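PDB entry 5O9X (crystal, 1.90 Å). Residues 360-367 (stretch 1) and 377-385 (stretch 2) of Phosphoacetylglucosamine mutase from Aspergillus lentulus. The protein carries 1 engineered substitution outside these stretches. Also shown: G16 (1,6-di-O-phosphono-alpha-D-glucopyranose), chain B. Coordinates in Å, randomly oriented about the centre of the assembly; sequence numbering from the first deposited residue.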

# COMPACT_ATOMS: atom_id res chain seq x y z
N ASN A 360 4.77 10.96 7.49
CA ASN A 360 5.83 10.42 6.60
C ASN A 360 5.25 9.47 5.55
O ASN A 360 4.20 8.87 5.77
N THR A 361 5.99 9.30 4.44
CA THR A 361 5.68 8.33 3.42
C THR A 361 5.76 6.91 3.99
O THR A 361 6.68 6.59 4.79
N GLY A 362 4.80 6.09 3.58
CA GLY A 362 4.83 4.64 3.97
C GLY A 362 3.52 4.39 4.75
O GLY A 362 3.25 5.03 5.78
N VAL A 363 2.72 3.41 4.31
CA VAL A 363 1.43 3.04 4.91
C VAL A 363 1.45 2.89 6.47
O VAL A 363 0.53 3.29 7.16
N LYS A 364 2.51 2.35 7.00
CA LYS A 364 2.64 2.18 8.43
C LYS A 364 2.39 3.50 9.17
O LYS A 364 1.62 3.57 10.13
N HIS A 365 3.02 4.58 8.70
CA HIS A 365 2.82 5.91 9.27
C HIS A 365 1.42 6.47 9.10
O HIS A 365 0.88 7.18 10.01
N LEU A 366 0.83 6.26 7.91
CA LEU A 366 -0.53 6.80 7.72
C LEU A 366 -1.53 6.09 8.62
O LEU A 366 -2.43 6.74 9.13
N HIS A 367 -1.40 4.76 8.70
CA HIS A 367 -2.29 3.89 9.48
C HIS A 367 -2.22 4.34 10.93
O HIS A 367 -3.27 4.59 11.55
N VAL A 377 -9.59 8.18 7.16
CA VAL A 377 -9.47 7.88 5.72
C VAL A 377 -7.99 8.13 5.44
O VAL A 377 -7.48 9.23 5.72
N TYR A 378 -7.26 7.13 4.92
CA TYR A 378 -5.87 7.44 4.56
C TYR A 378 -5.40 6.86 3.22
O TYR A 378 -5.49 5.67 3.00
N PHE A 379 -4.99 7.74 2.32
CA PHE A 379 -4.42 7.35 1.00
C PHE A 379 -3.10 8.08 0.75
O PHE A 379 -3.00 9.23 1.16
N GLU A 380 -2.15 7.46 0.03
CA GLU A 380 -1.05 8.18 -0.53
C GLU A 380 -1.47 8.50 -1.93
O GLU A 380 -2.32 7.76 -2.49
N ALA A 381 -0.93 9.60 -2.50
CA ALA A 381 -1.26 10.00 -3.87
C ALA A 381 -1.06 8.86 -4.86
O ALA A 381 -1.75 8.81 -5.89
N ASN A 382 -0.06 7.99 -4.61
CA ASN A 382 0.29 6.91 -5.54
C ASN A 382 -0.80 5.82 -5.57
O ASN A 382 -0.69 4.85 -6.34
N GLY A 383 -1.81 5.92 -4.67
CA GLY A 383 -2.97 4.98 -4.72
C GLY A 383 -2.97 3.86 -3.68
O GLY A 383 -3.87 3.02 -3.65
N HIS A 384 -2.02 3.87 -2.77
CA HIS A 384 -2.17 3.08 -1.53
C HIS A 384 -3.18 3.68 -0.61
O HIS A 384 -3.27 4.92 -0.49
N GLY A 385 -4.03 2.86 -0.00
CA GLY A 385 -4.71 3.38 1.14
C GLY A 385 -6.02 2.64 1.42
O GLY A 385 -6.35 1.64 0.79

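The carboxylate of Glu380 joins the two stretches and the bound sugar at once. Its OE2 accepts the one direct hydrogen bond between the stretches, from Gly362 N at 3.1 Å. The same OE2 accepts from G16 O4 at 2.8 Å, while Glu380 OE1 accepts from G16 O3 at 2.5 Å. Water 1 adds a further link: it donates to Glu380 OE2 at 2.6 Å and lies 2.8 Å from Thr361 OG1, in a hydrogen bond. Glu380 points toward stretch 1 with chi1 m and chi2 t, so the extended chain carries its acid group to the start of the helix. Gly362 is the N-cap there, and its backbone angles call for glycine. The next residue also serves the ligand: Val363 N donates to G16 O3 at 3.2 Å.

Farther along, the contact becomes apolar. The helix and strand run nearly antiparallel, at 163°. Leu366 (m, p) points toward the strand. Its CB lies 3.5 Å from Tyr378 CD1, and its CD2 lies 3.8 Å from Glu380 CG. Tyr378 (chi1 p) points back toward the helix. Leu366 C and His367 CA of the helix lie over one face of the ring, with His367 CA 4.0 Å from the centroid of the Tyr378 ring in a CH-pi contact. Val363 (t) meets the ring edge, its CG1 4.3 Å from Tyr378 CE1. His367 (t) brings CD2 within 2.9 Å of Tyr378 OH; the two rings are oblique.

Val363 CG2 also lies 3.6 Å from His384 ND1. His384 NE2 donates to the phosphate oxygen G16 O3X at 2.7 Å. Asn382 (p) accepts from His384 N through OD1 at 3.0 Å, and its ND2 makes a weak hydrogen bond to G16 O4 at 2.9 Å. Phe379 (m) points away from stretch 1, and Asn360 and Lys364 point away from stretch 2.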

# COMPACT_ATOMS: atom_id res chain seq x y z
CB ASN A 360 6.87 9.60 7.42
CG ASN A 360 7.77 10.47 8.29
OD1 ASN A 360 7.62 11.69 8.38
ND2 ASN A 360 8.71 9.82 8.96
CB THR A 361 6.62 8.51 2.23
OG1 THR A 361 6.11 9.60 1.48
CG2 THR A 361 6.67 7.30 1.31
CB VAL A 363 0.93 1.67 4.29
CG1 VAL A 363 -0.42 1.27 4.90
CG2 VAL A 363 0.74 1.81 2.79
CB LYS A 364 4.02 1.52 8.74
CG LYS A 364 5.29 2.36 8.35
CD LYS A 364 6.52 1.49 8.02
CE LYS A 364 7.89 2.20 8.10
NZ LYS A 364 9.09 1.35 7.67
CB HIS A 365 3.84 6.88 8.64
CG HIS A 365 5.26 6.42 8.86
ND1 HIS A 365 5.82 6.31 10.11
CD2 HIS A 365 6.22 6.06 7.98
CE1 HIS A 365 7.07 5.90 10.00
NE2 HIS A 365 7.34 5.72 8.71
CB LEU A 366 -1.06 6.69 6.24
CG LEU A 366 -0.39 7.70 5.27
CD1 LEU A 366 0.98 7.23 4.71
CD2 LEU A 366 -1.33 7.86 4.04
CB HIS A 367 -1.86 2.43 9.40
CG HIS A 367 -2.68 1.51 10.28
ND1 HIS A 367 -2.16 0.87 11.38
CD2 HIS A 367 -3.99 1.17 10.22
CE1 HIS A 367 -3.12 0.17 11.97
NE2 HIS A 367 -4.24 0.36 11.29
CB VAL A 377 -10.33 8.81 4.89
CG1 VAL A 377 -10.10 8.54 3.37
CG2 VAL A 377 -11.80 8.58 5.24
CB TYR A 378 -4.91 7.05 5.68
CG TYR A 378 -4.92 5.60 6.11
CD1 TYR A 378 -3.91 4.68 5.68
CD2 TYR A 378 -5.89 5.16 6.98
CE1 TYR A 378 -3.95 3.33 6.14
CE2 TYR A 378 -5.95 3.85 7.42
CZ TYR A 378 -4.97 2.98 7.05
OH TYR A 378 -5.14 1.73 7.59
CB PHE A 379 -5.44 7.61 -0.14
CG PHE A 379 -6.50 6.54 -0.25
CD1 PHE A 379 -6.41 5.56 -1.21
CD2 PHE A 379 -7.59 6.52 0.67
CE1 PHE A 379 -7.36 4.54 -1.31
CE2 PHE A 379 -8.56 5.50 0.60
CZ PHE A 379 -8.43 4.53 -0.42
CB GLU A 380 0.22 7.29 -0.52
CG GLU A 380 0.64 7.05 0.94
CD GLU A 380 1.90 6.20 1.02
OE1 GLU A 380 1.80 4.97 0.87
OE2 GLU A 380 2.96 6.77 1.22
CB ALA A 381 -0.41 11.29 -4.26
CB ASN A 382 1.67 6.26 -5.14
CG ASN A 382 1.65 5.60 -3.75
OD1 ASN A 382 0.63 5.13 -3.29
ND2 ASN A 382 2.81 5.53 -3.10
CB HIS A 384 -0.86 3.14 -0.75
CG HIS A 384 0.03 1.99 -1.04
ND1 HIS A 384 -0.20 0.72 -0.51
CD2 HIS A 384 1.13 1.90 -1.82
CE1 HIS A 384 0.78 -0.09 -0.91
NE2 HIS A 384 1.60 0.60 -1.70
C1 G16 B . 5.90 1.40 -0.95
C2 G16 B . 5.17 1.80 0.33
C3 G16 B . 4.38 3.13 0.11
C4 G16 B . 5.24 4.28 -0.39
C5 G16 B . 5.93 3.83 -1.67
C6 G16 B . 7.04 4.74 -2.15
O1 G16 B . 4.93 1.16 -1.98
O2 G16 B . 4.28 0.76 0.85
O3 G16 B . 3.71 3.40 1.27
O4 G16 B . 4.48 5.53 -0.73
O5 G16 B . 6.69 2.61 -1.46
O6 G16 B . 8.06 4.80 -1.05
P G16 B . 9.43 5.62 -1.31
O1P G16 B . 9.07 7.03 -1.83
O2P G16 B . 10.22 4.88 -2.41
O3P G16 B . 10.27 5.58 -0.01
P' G16 B . 4.79 -0.29 -2.74
O1X G16 B . 5.09 -1.40 -1.70
O2X G16 B . 5.93 -0.35 -3.80
O3X G16 B . 3.49 -0.30 -3.46
O HOH W 1 3.62 9.10 0.28